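Local coordinates for RNA-dependent RNA polymerase (Farallon virus, PDB 6DX5), which probably copies viral RNA as part of the complete replicase, the chain here being its viral OTU domain, a cysteine protease linked to deubiquitinase activity, at residues Arg28-Gly33 / His174-Lys179; Trp143-Asp148 / Asn167-Gly172. One frame throughout, in Å; residues are numbered along the deposited sequence.

Interaction 1: Arg28-Gly33 / His174-Lys179; sequences RIRVKG and HFDALK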
ATOM      1  N   ARG A  28     -12.551  -2.331 -20.975  1.00 27.16           N
ATOM      2  CA  ARG A  28     -11.451  -1.478 -20.563  1.00 21.87           C
ATOM      3  C   ARG A  28     -11.277  -0.378 -21.612  1.00 24.02           C
ATOM      4  O   ARG A  28     -11.306  -0.656 -22.831  1.00 31.65           O
ATOM      5  CB  ARG A  28     -10.176  -2.323 -20.449  1.00 27.40           C
ATOM      6  CG  ARG A  28      -8.938  -1.507 -20.028  1.00 24.36           C
ATOM      7  CD  ARG A  28      -8.130  -1.129 -21.226  1.00 34.63           C
ATOM      8  NE  ARG A  28      -7.563  -2.364 -21.773  1.00 37.61           N
ATOM      9  CZ  ARG A  28      -6.400  -2.850 -21.359  1.00 38.29           C
ATOM     10  NH1 ARG A  28      -5.730  -2.150 -20.449  1.00 37.27           N
ATOM     11  NH2 ARG A  28      -5.909  -3.984 -21.842  1.00 40.93           N
ATOM     12  N   ILE A  29     -11.138   0.864 -21.164  1.00 23.58           N
ATOM     13  CA  ILE A  29     -10.979   2.013 -22.059  1.00 22.98           C
ATOM     14  C   ILE A  29      -9.583   2.569 -21.821  1.00 23.85           C
ATOM     15  O   ILE A  29      -9.251   2.988 -20.710  1.00 18.86           O
ATOM     16  CB  ILE A  29     -12.056   3.087 -21.842  1.00 25.12           C
ATOM     17  CG1 ILE A  29     -13.453   2.499 -22.081  1.00 33.80           C
ATOM     18  CG2 ILE A  29     -11.860   4.240 -22.810  1.00 26.89           C
ATOM     19  CD1 ILE A  29     -14.107   1.990 -20.837  1.00 40.01           C
ATOM     20  N   ARG A  30      -8.742   2.495 -22.849  1.00 25.57           N
ATOM     21  CA  ARG A  30      -7.359   2.968 -22.756  1.00 23.34           C
ATOM     22  C   ARG A  30      -7.286   4.487 -22.772  1.00 22.52           C
ATOM     23  O   ARG A  30      -7.973   5.131 -23.565  1.00 20.38           O
ATOM     24  CB  ARG A  30      -6.550   2.419 -23.932  1.00 21.86           C
ATOM     25  CG  ARG A  30      -6.536   0.919 -24.013  1.00 24.97           C
ATOM     26  CD  ARG A  30      -5.600   0.466 -25.131  1.00 25.93           C
ATOM     27  NE  ARG A  30      -5.708  -0.973 -25.382  1.00 28.42           N
ATOM     28  CZ  ARG A  30      -4.926  -1.880 -24.810  1.00 33.19           C
ATOM     29  NH1 ARG A  30      -4.002  -1.496 -23.932  1.00 30.11           N
ATOM     30  NH2 ARG A  30      -5.063  -3.149 -25.119  1.00 32.29           N
ATOM     31  N   VAL A  31      -6.425   5.061 -21.915  1.00 22.93           N
ATOM     32  CA  VAL A  31      -6.192   6.507 -21.880  1.00 23.88           C
ATOM     33  C   VAL A  31      -4.744   6.733 -22.267  1.00 25.75           C
ATOM     34  O   VAL A  31      -3.960   5.793 -22.322  1.00 24.08           O
ATOM     35  CB  VAL A  31      -6.514   7.137 -20.508  1.00 20.93           C
ATOM     36  CG1 VAL A  31      -7.985   6.820 -20.147  1.00 17.22           C
ATOM     37  CG2 VAL A  31      -5.595   6.546 -19.465  1.00 17.66           C
ATOM     38  N   LYS A  32      -4.400   7.984 -22.595  1.00 22.26           N
ATOM     39  CA  LYS A  32      -3.040   8.303 -23.035  1.00 28.25           C
ATOM     40  C   LYS A  32      -2.009   7.801 -22.021  1.00 33.32           C
ATOM     41  O   LYS A  32      -2.235   7.882 -20.814  1.00 25.89           O
ATOM     42  CB  LYS A  32      -2.931   9.818 -23.213  1.00 29.92           C
ATOM     43  CG  LYS A  32      -1.662  10.330 -23.888  1.00 32.44           C
ATOM     44  CD  LYS A  32      -1.759  11.849 -23.862  1.00 35.25           C
ATOM     45  CE  LYS A  32      -0.602  12.531 -24.551  1.00 46.00           C
ATOM     46  NZ  LYS A  32      -0.620  12.122 -25.970  1.00 56.17           N
ATOM     47  N   GLY A  33      -0.884   7.250 -22.503  1.00 34.72           N
ATOM     48  CA  GLY A  33       0.107   6.723 -21.577  1.00 32.16           C
ATOM     49  C   GLY A  33       1.149   7.724 -21.082  1.00 34.93           C
ATOM     50  O   GLY A  33       2.343   7.521 -21.271  1.00 42.07           O
ATOM     51  N   HIS A 174       0.810   1.939 -15.250  1.00 30.71           N
ATOM     52  CA  HIS A 174      -0.189   2.538 -16.114  1.00 28.73           C
ATOM     53  C   HIS A 174      -1.617   2.285 -15.620  1.00 25.55           C
ATOM     54  O   HIS A 174      -1.974   1.163 -15.282  1.00 28.22           O
ATOM     55  CB  HIS A 174      -0.036   2.028 -17.572  1.00 23.54           C
ATOM     56  CG  HIS A 174      -0.965   2.722 -18.507  1.00 34.37           C
ATOM     57  ND1 HIS A 174      -0.848   4.060 -18.798  1.00 34.24           N
ATOM     58  CD2 HIS A 174      -2.134   2.324 -19.072  1.00 36.19           C
ATOM     59  CE1 HIS A 174      -1.858   4.438 -19.577  1.00 33.50           C
ATOM     60  NE2 HIS A 174      -2.657   3.403 -19.755  1.00 31.74           N
ATOM     61  N   PHE A 175      -2.463   3.318 -15.680  1.00 22.01           N
ATOM     62  CA  PHE A 175      -3.872   3.214 -15.308  1.00 20.36           C
ATOM     63  C   PHE A 175      -4.748   3.384 -16.543  1.00 19.41           C
ATOM     64  O   PHE A 175      -4.492   4.270 -17.361  1.00 25.32           O
ATOM     65  CB  PHE A 175      -4.282   4.295 -14.279  1.00 18.09           C
ATOM     66  CG  PHE A 175      -3.549   4.221 -12.948  1.00 21.64           C
ATOM     67  CD1 PHE A 175      -4.142   3.581 -11.848  1.00 24.45           C
ATOM     68  CD2 PHE A 175      -2.334   4.886 -12.752  1.00 23.47           C
ATOM     69  CE1 PHE A 175      -3.524   3.552 -10.578  1.00 22.11           C
ATOM     70  CE2 PHE A 175      -1.667   4.853 -11.484  1.00 20.66           C
ATOM     71  CZ  PHE A 175      -2.275   4.183 -10.388  1.00 20.49           C
ATOM     72  N   ASP A 176      -5.802   2.551 -16.679  1.00 19.67           N
ATOM     73  CA  ASP A 176      -6.872   2.754 -17.672  1.00 17.33           C
ATOM     74  C   ASP A 176      -8.237   2.728 -16.963  1.00 20.77           C
ATOM     75  O   ASP A 176      -8.341   2.328 -15.787  1.00 20.18           O
ATOM     76  CB  ASP A 176      -6.837   1.669 -18.776  1.00 19.10           C
ATOM     77  CG  ASP A 176      -5.671   1.837 -19.759  1.00 33.92           C
ATOM     78  OD1 ASP A 176      -5.089   0.779 -20.168  1.00 39.15           O
ATOM     79  OD2 ASP A 176      -5.368   3.018 -20.193  1.00 29.58           O
ATOM     80  N   ALA A 177      -9.306   3.101 -17.694  1.00 16.99           N
ATOM     81  CA  ALA A 177     -10.660   3.091 -17.133  1.00 22.38           C
ATOM     82  C   ALA A 177     -11.325   1.747 -17.383  1.00 23.95           C
ATOM     83  O   ALA A 177     -10.982   1.056 -18.348  1.00 21.81           O
ATOM     84  CB  ALA A 177     -11.494   4.213 -17.749  1.00 18.04           C
ATOM     85  N   LEU A 178     -12.271   1.365 -16.507  1.00 21.74           N
ATOM     86  CA  LEU A 178     -13.098   0.147 -16.679  1.00 22.00           C
ATOM     87  C   LEU A 178     -14.579   0.510 -16.620  1.00 24.86           C
ATOM     88  O   LEU A 178     -14.995   1.252 -15.735  1.00 24.57           O
ATOM     89  CB  LEU A 178     -12.847  -0.890 -15.575  1.00 17.56           C
ATOM     90  CG  LEU A 178     -11.472  -1.544 -15.489  1.00 20.10           C
ATOM     91  CD1 LEU A 178     -11.370  -2.408 -14.279  1.00 19.46           C
ATOM     92  CD2 LEU A 178     -11.201  -2.353 -16.779  1.00 17.32           C
ATOM     93  N   LYS A 179     -15.377   0.007 -17.559  1.00 29.10           N
ATOM     94  CA  LYS A 179     -16.830   0.104 -17.447  1.00 35.86           C
ATOM     95  C   LYS A 179     -17.421  -1.285 -17.306  1.00 42.26           C
ATOM     96  O   LYS A 179     -16.989  -2.230 -17.978  1.00 34.76           O
ATOM     97  CB  LYS A 179     -17.434   0.813 -18.636  1.00 42.92           C
ATOM     98  CG  LYS A 179     -17.116   2.289 -18.559  1.00 47.39           C
ATOM     99  CD  LYS A 179     -17.850   3.075 -19.585  1.00 50.96           C
ATOM    100  CE  LYS A 179     -17.868   4.561 -19.168  1.00 46.60           C
ATOM    101  NZ  LYS A 179     -18.401   5.430 -20.288  1.00 54.90           N
TER
HETATM  102  O   HOH W   1      -3.506   0.928 -22.205  1.00 40.67           O

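Interaction 2: Trp143-Asp148 / Asn167-Gly172; sequences WNVNTD and NIVRCG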
ATOM      1  N   TRP A 143      -8.019  -1.933  -9.602  1.00 20.45           N
ATOM      2  CA  TRP A 143      -7.767  -3.350  -9.841  1.00 18.48           C
ATOM      3  C   TRP A 143      -6.336  -3.482 -10.360  1.00 18.56           C
ATOM      4  O   TRP A 143      -6.018  -2.981 -11.443  1.00 19.26           O
ATOM      5  CB  TRP A 143      -8.754  -3.934 -10.867  1.00 18.95           C
ATOM      6  CG  TRP A 143     -10.205  -3.809 -10.546  1.00 23.07           C
ATOM      7  CD1 TRP A 143     -10.996  -2.714 -10.753  1.00 23.59           C
ATOM      8  CD2 TRP A 143     -11.028  -4.794  -9.903  1.00 20.63           C
ATOM      9  NE1 TRP A 143     -12.272  -2.965 -10.307  1.00 23.86           N
ATOM     10  CE2 TRP A 143     -12.314  -4.232  -9.775  1.00 21.60           C
ATOM     11  CE3 TRP A 143     -10.804  -6.099  -9.438  1.00 24.27           C
ATOM     12  CZ2 TRP A 143     -13.391  -4.923  -9.178  1.00 38.15           C
ATOM     13  CZ3 TRP A 143     -11.883  -6.804  -8.862  1.00 28.98           C
ATOM     14  CH2 TRP A 143     -13.145  -6.195  -8.709  1.00 31.45           C
ATOM     15  N   ASN A 144      -5.481  -4.138  -9.599  1.00 22.88           N
ATOM     16  CA  ASN A 144      -4.117  -4.355 -10.036  1.00 20.34           C
ATOM     17  C   ASN A 144      -4.077  -5.671 -10.799  1.00 27.49           C
ATOM     18  O   ASN A 144      -4.393  -6.731 -10.237  1.00 24.58           O
ATOM     19  CB  ASN A 144      -3.168  -4.390  -8.831  1.00 25.06           C
ATOM     20  CG  ASN A 144      -3.274  -3.142  -7.974  1.00 30.96           C
ATOM     21  OD1 ASN A 144      -3.834  -3.175  -6.864  1.00 35.66           O
ATOM     22  ND2 ASN A 144      -2.827  -2.031  -8.508  1.00 28.94           N
ATOM     23  N   VAL A 145      -3.634  -5.632 -12.041  1.00 28.72           N
ATOM     24  CA  VAL A 145      -3.672  -6.827 -12.861  1.00 23.26           C
ATOM     25  C   VAL A 145      -2.289  -7.141 -13.407  1.00 34.22           C
ATOM     26  O   VAL A 145      -1.396  -6.286 -13.459  1.00 31.36           O
ATOM     27  CB  VAL A 145      -4.663  -6.654 -13.999  1.00 24.52           C
ATOM     28  CG1 VAL A 145      -6.040  -6.352 -13.443  1.00 21.43           C
ATOM     29  CG2 VAL A 145      -4.129  -5.557 -14.945  1.00 27.76           C
ATOM     30  N   ASN A 146      -2.118  -8.395 -13.839  1.00 28.48           N
ATOM     31  CA  ASN A 146      -0.871  -8.722 -14.501  1.00 37.87           C
ATOM     32  C   ASN A 146      -1.080  -8.435 -15.982  1.00 39.02           C
ATOM     33  O   ASN A 146      -2.082  -7.826 -16.378  1.00 29.72           O
ATOM     34  CB  ASN A 146      -0.443 -10.157 -14.201  1.00 53.91           C
ATOM     35  CG  ASN A 146      -1.484 -11.127 -14.578  1.00 69.82           C
ATOM     36  OD1 ASN A 146      -2.491 -10.741 -15.157  1.00 68.09           O
ATOM     37  ND2 ASN A 146      -1.282 -12.399 -14.248  1.00 83.29           N
ATOM     38  N   THR A 147      -0.149  -8.861 -16.816  1.00 36.80           N
ATOM     39  CA  THR A 147      -0.182  -8.371 -18.184  1.00 44.44           C
ATOM     40  C   THR A 147      -1.239  -9.062 -19.039  1.00 44.67           C
ATOM     41  O   THR A 147      -1.580  -8.525 -20.095  1.00 45.52           O
ATOM     42  CB  THR A 147       1.212  -8.510 -18.807  1.00 46.05           C
ATOM     43  OG1 THR A 147       1.622  -9.882 -18.710  1.00 48.90           O
ATOM     44  CG2 THR A 147       2.225  -7.623 -18.006  1.00 41.87           C
ATOM     45  N   ASP A 148      -1.779 -10.203 -18.596  1.00 38.60           N
ATOM     46  CA  ASP A 148      -2.932 -10.856 -19.205  1.00 40.86           C
ATOM     47  C   ASP A 148      -4.272 -10.495 -18.526  1.00 43.66           C
ATOM     48  O   ASP A 148      -5.257 -11.232 -18.683  1.00 53.19           O
ATOM     49  CB  ASP A 148      -2.720 -12.367 -19.196  1.00 53.77           C
ATOM     50  CG  ASP A 148      -2.556 -12.939 -17.781  1.00 74.43           C
ATOM     51  OD1 ASP A 148      -3.107 -12.364 -16.822  1.00 82.26           O
ATOM     52  OD2 ASP A 148      -1.905 -13.996 -17.615  1.00 88.28           O
ATOM     53  N   ASN A 167     -14.359   2.298 -11.545  1.00 18.75           N
ATOM     54  CA  ASN A 167     -13.429   1.170 -11.526  1.00 21.19           C
ATOM     55  C   ASN A 167     -12.260   1.515 -12.438  1.00 26.16           C
ATOM     56  O   ASN A 167     -12.458   1.890 -13.614  1.00 22.38           O
ATOM     57  CB  ASN A 167     -14.110  -0.127 -12.014  1.00 20.29           C
ATOM     58  CG  ASN A 167     -15.063  -0.706 -10.998  1.00 30.47           C
ATOM     59  OD1 ASN A 167     -14.653  -1.424 -10.070  1.00 24.69           O
ATOM     60  ND2 ASN A 167     -16.345  -0.364 -11.132  1.00 22.04           N
ATOM     61  N   ILE A 168     -11.047   1.353 -11.927  1.00 22.28           N
ATOM     62  CA  ILE A 168      -9.858   1.692 -12.694  1.00 19.48           C
ATOM     63  C   ILE A 168      -8.942   0.492 -12.647  1.00 23.33           C
ATOM     64  O   ILE A 168      -8.872  -0.183 -11.619  1.00 22.03           O
ATOM     65  CB  ILE A 168      -9.224   2.960 -12.102  1.00 28.78           C
ATOM     66  CG1 ILE A 168     -10.222   4.125 -12.298  1.00 25.20           C
ATOM     67  CG2 ILE A 168      -7.829   3.232 -12.668  1.00 27.93           C
ATOM     68  CD1 ILE A 168      -9.671   5.436 -12.019  1.00 30.78           C
ATOM     69  N   VAL A 169      -8.307   0.157 -13.781  1.00 24.66           N
ATOM     70  CA  VAL A 169      -7.376  -0.963 -13.809  1.00 25.08           C
ATOM     71  C   VAL A 169      -5.975  -0.382 -13.821  1.00 27.88           C
ATOM     72  O   VAL A 169      -5.729   0.660 -14.433  1.00 27.88           O
ATOM     73  CB  VAL A 169      -7.613  -1.875 -15.027  1.00 19.73           C
ATOM     74  CG1 VAL A 169      -7.453  -1.090 -16.342  1.00 20.40           C
ATOM     75  CG2 VAL A 169      -6.653  -3.052 -15.042  1.00 18.67           C
ATOM     76  N   ARG A 170      -5.049  -1.057 -13.159  1.00 21.55           N
ATOM     77  CA  ARG A 170      -3.675  -0.597 -13.068  1.00 23.09           C
ATOM     78  C   ARG A 170      -2.773  -1.744 -13.474  1.00 23.96           C
ATOM     79  O   ARG A 170      -2.807  -2.815 -12.843  1.00 25.24           O
ATOM     80  CB  ARG A 170      -3.316  -0.162 -11.647  1.00 22.55           C
ATOM     81  CG  ARG A 170      -1.869   0.340 -11.564  1.00 26.16           C
ATOM     82  CD  ARG A 170      -1.407   0.559 -10.146  1.00 22.94           C
ATOM     83  NE  ARG A 170      -0.235   1.433 -10.165  1.00 33.66           N
ATOM     84  CZ  ARG A 170       0.290   2.041  -9.096  1.00 36.33           C
ATOM     85  NH1 ARG A 170      -0.243   1.848  -7.878  1.00 27.02           N
ATOM     86  NH2 ARG A 170       1.342   2.836  -9.254  1.00 33.99           N
ATOM     87  N   CYS A 171      -1.931  -1.514 -14.487  1.00 22.33           N
ATOM     88  CA  CYS A 171      -0.983  -2.532 -14.949  1.00 23.35           C
ATOM     89  C   CYS A 171       0.411  -1.929 -14.851  1.00 28.11           C
ATOM     90  O   CYS A 171       0.753  -1.041 -15.640  1.00 26.73           O
ATOM     91  CB  CYS A 171      -1.311  -2.983 -16.376  1.00 32.01           C
ATOM     92  SG  CYS A 171      -0.309  -4.501 -16.838  1.00 47.37           S
ATOM     93  N   GLY A 172       1.184  -2.347 -13.846  1.00 29.37           N
ATOM     94  CA  GLY A 172       2.407  -1.642 -13.471  1.00 33.39           C
ATOM     95  C   GLY A 172       2.191  -0.159 -13.145  1.00 36.54           C
ATOM     96  O   GLY A 172       1.476   0.237 -12.198  1.00 31.21           O
TER
HETATM   97  O   HOH W   2      -2.404   0.051  -6.725  1.00 28.87           O
HETATM   98  O   HOH W   3       0.036  -4.463 -12.173  1.00 38.19           O

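Interaction 1: Arg28-Gly33 / His174-Lys179
Arg28 lies opposite Leu178, and Ile29 opposite Ala177, in the antiparallel seam that joins edge strand 26-29 to strand 174-180 of the OTU-domain sheet. Ile29 and Ala177 are the hydrogen-bonded pair: Ile29 N gives to Ala177 O at 2.8 Å, and Ala177 N gives back to Ile29 O at 3.0 Å. Arg28 CG, anti to the backbone N (chi1 179°), comes 3.7 Å from Ala177 O.

Past Ile29 the backbone partner is replaced by the carboxylate of Asp176, whose OD2 accepts from two donors on opposite faces of its plane. Val31 N reaches Asp176 OD2 at 2.9 Å, and His174 NE2 reaches it at 2.8 Å, tying the loop to the histidine. The edge of the His174 ring, at CE1, lies near the carbonyl oxygens of Val31 and Lys32, and its side chain touches Cys37, a grouping consistent with the cysteine-histidine-acid site of OTU proteases.

Asp176 OD1 forms a salt bridge with Arg28 NH1 at 3.0 Å, a weak bond bent to 126°, the guanidinium and carboxylate planes 78° apart. Arg30 NH1 lies over the centre of the Arg28 guanidinium and gives to water 1, which donates to Asp176 OD1 at 2.6 Å.

Interaction 2: Trp143-Asp148 / Asn167-Gly172
Trp143 and Val169 face each other across two parallel strands, 140-145 and 166-171, in the sheet of the OTU domain. The short segments 143-145 and 167-171 run 29° apart, and three backbone bonds join them: Trp143 N to Ile168 O, Arg170 N to Trp143 O, and Val145 N to Arg170 O.

The indole of Trp143 can be traced outward from the backbone. Trp143 CB lies 3.8 Å from Ile168 O; CG is anti to the carbonyl carbon (chi1 -57°), beside the backbone N. Trp143 CD1 comes nearer, 3.4 Å from the same Ile168 O, which sits at the ring edge and also takes the backbone N-H of Trp143. Trp143 NE1 then gives a hydrogen bond to Asn167 OD1 at 2.8 Å, close to straight at 164° and essentially in the ring plane. Farther round the ring, CE2 and CZ2 skirt the same OD1. Asn167 ND2 is held by Val162 O, so the amide is oriented from both ends. The ring also meets Phe26 and Leu178.

Val145 crosses Val169 at about a right angle, with Val145 CG2 3.6 Å from Val169 CG2. The face carrying Asn144 and Arg170 is more polar. Their side chains run side by side, with Asn144 ND2 3.4 Å from Arg170 CD, and water 2 accepts from both Asn144 ND2 and Arg170 NH1. Asn144 OD1 is taken by Gln155 NE2. Where the strands end, water 3 donates to Val145 O at 2.7 Å and accepts from Gly172 N.

The chemistry implies a divided contact: buried Trp143 has its one polar ring atom satisfied by the Asn167 amide, whereas the partly exposed Asn144 and Arg170 touch amide to aliphatic chain and link their polar ends through water 2.

After strands 7-10 and 13-16, the chain reaches segment 28-33, and some 140 residues later, many of them helical, segment 174-179 pairs with it; interaction 1 closes this long loop. Interaction 2 is nested inside it, closing a much shorter loop of 18 residues that contains strand 151-157 and no helix. The two contacts have centres about 9 Å apart and share one sheet. Strand 166-171 is followed, after a two-residue turn, by strand 174-180 and pairs with it antiparallel, with probable hydrogen bonds from Asp176 N to Val169 O and Leu178 N to Asn167 O, both 2.9 Å. Together they give the consecutive strand order 140-145, 166-171, 174-180, 26-29, ending at an outermost strand of the chain.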